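Local coordinates for hypothetical protein Atu2327 (Agrobacterium tumefaciens str., PDB 2O8I), which probably decarboxylates 2-oxo-4-hydroxy-4-carboxy-5-ureidoimidazoline to (S)-allantoin in urate breakdown, as a member of the OHCU decarboxylase family, at the interface of chains A and B. Numbering follows the deposited sequence. Chains: chain A/B, Hypothetical protein Atu2327.

The interface of chains A and B. Residues chain A 74-77; chain B 69, 119-120, 153, 156.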
# COMPACT_ATOMS: atom_id res chain seq x y z
N GLY A 74 6.92 2.12 7.63
CA GLY A 74 8.08 3.00 7.76
C GLY A 74 7.89 4.48 7.43
O GLY A 74 8.66 5.31 7.90
N GLU A 75 6.89 4.81 6.62
CA GLU A 75 6.54 6.21 6.35
C GLU A 75 5.80 6.87 7.46
O GLU A 75 5.77 8.09 7.50
CB GLU A 75 5.58 6.35 5.19
CG GLU A 75 6.11 6.07 3.84
CD GLU A 75 5.01 6.20 2.83
OE1 GLU A 75 4.39 7.32 2.76
OE2 GLU A 75 4.77 5.17 2.13
N LEU A 76 5.16 6.10 8.33
CA LEU A 76 4.32 6.71 9.35
C LEU A 76 4.89 6.59 10.76
O LEU A 76 4.79 7.53 11.54
CB LEU A 76 2.89 6.17 9.28
CG LEU A 76 2.17 5.67 7.98
CD1 LEU A 76 0.63 5.63 8.15
CD2 LEU A 76 2.46 6.45 6.68
N THR A 77 5.51 5.44 11.07
CA THR A 77 5.93 5.06 12.45
C THR A 77 7.08 5.92 13.04
O THR A 77 6.87 7.05 13.47
CB THR A 77 6.28 3.54 12.52
N LYS B 69 -2.91 4.39 2.97
CA LYS B 69 -1.70 4.20 3.75
C LYS B 69 -2.08 3.95 5.21
O LYS B 69 -1.48 3.10 5.88
CB LYS B 69 -0.73 5.38 3.63
CG LYS B 69 -0.19 5.62 2.24
CD LYS B 69 0.82 6.82 2.18
CE LYS B 69 1.69 6.73 0.90
NZ LYS B 69 2.62 7.90 0.76
N VAL B 119 4.39 11.83 5.48
CA VAL B 119 3.54 11.93 6.64
C VAL B 119 4.32 11.67 7.96
O VAL B 119 3.78 11.92 9.05
CB VAL B 119 2.37 10.94 6.40
CG1 VAL B 119 2.10 10.03 7.57
CG2 VAL B 119 1.16 11.66 5.83
N LYS B 120 5.57 11.19 7.86
CA LYS B 120 6.40 10.98 9.06
C LYS B 120 6.42 12.24 9.91
O LYS B 120 6.71 13.33 9.41
CB LYS B 120 7.83 10.50 8.72
CG LYS B 120 8.75 10.43 9.94
CD LYS B 120 9.91 9.36 9.92
CE LYS B 120 9.45 7.89 9.67
NZ LYS B 120 8.33 7.41 10.56
N ILE B 153 8.89 10.30 0.05
CA ILE B 153 8.42 9.04 0.50
C ILE B 153 9.44 7.93 0.15
O ILE B 153 9.72 7.03 0.98
CB ILE B 153 7.05 8.84 -0.08
CG1 ILE B 153 6.11 9.85 0.62
CG2 ILE B 153 6.63 7.40 0.11
CD1 ILE B 153 4.83 10.26 -0.14
N LEU B 156 11.99 7.95 2.77
CA LEU B 156 11.48 7.40 4.01
C LEU B 156 11.37 5.87 3.94
O LEU B 156 11.70 5.16 4.90
CB LEU B 156 10.12 8.02 4.38
CG LEU B 156 10.13 9.52 4.73
CD1 LEU B 156 8.69 10.03 4.76
CD2 LEU B 156 10.84 9.78 6.08
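The C-terminal end of helix 66-74 of chain A, with the loop that follows it, is pressed against chain B in a two-fold symmetric interface of the deposited assembly, so the same contact recurs with the chains exchanged; the structure alone does not show whether this dimer forms in solution. The surface that receives it combines B:Lys69 from the matching helix, the loop residues B:Val119 and B:Lys120, and one side of helix 139-161.

A:Glu75 carries the main polar contact. Its CG stands anti to its own carbonyl carbon (chi1 -71°) and the chain runs on extended, bringing the carboxylate to B:Lys69. That lysine is also extended and crosses the glutamate at about a right angle, meeting it with its terminal amino group: B:Lys69 NZ lies 2.7 Å from A:Glu75 OE1, a hydrogen-bonded salt bridge that uses the syn lone pair of the oxygen. A long, flexible acid and base suit this place because each can span the gap between the two backbones. B:Ile153 crosses the glutamate obliquely and sets its CG2 methyl over the flat face of the carboxylate, 3.4 Å from A:Glu75 CD. This apolar cap may partly shield that face from water and strengthen the attraction to the lysine.

Beyond the ion pair, A:Leu76 and B:Val119 cross obliquely and meet through branch methyls, A:Leu76 CD2 lying 3.7 Å from B:Val119 CG1; compact branched chains fit such a greasy patch. B:Lys120 has CG anti to its backbone N (chi1 174°) and bends at chi3 and chi4, so that its long, flexible chain can follow the chain A backbone. B:Lys120 CB sits 3.4 Å from the carbonyl oxygen A:Glu75 O. A:Gly74, lacking a side chain, ends the helix and lets the lysine come close, B:Lys120 CE lying 3.2 Å from the carbonyl oxygen A:Gly74 O. B:Leu156 is near through its backbone, its carbonyl O 4.3 Å from A:Gly74 O.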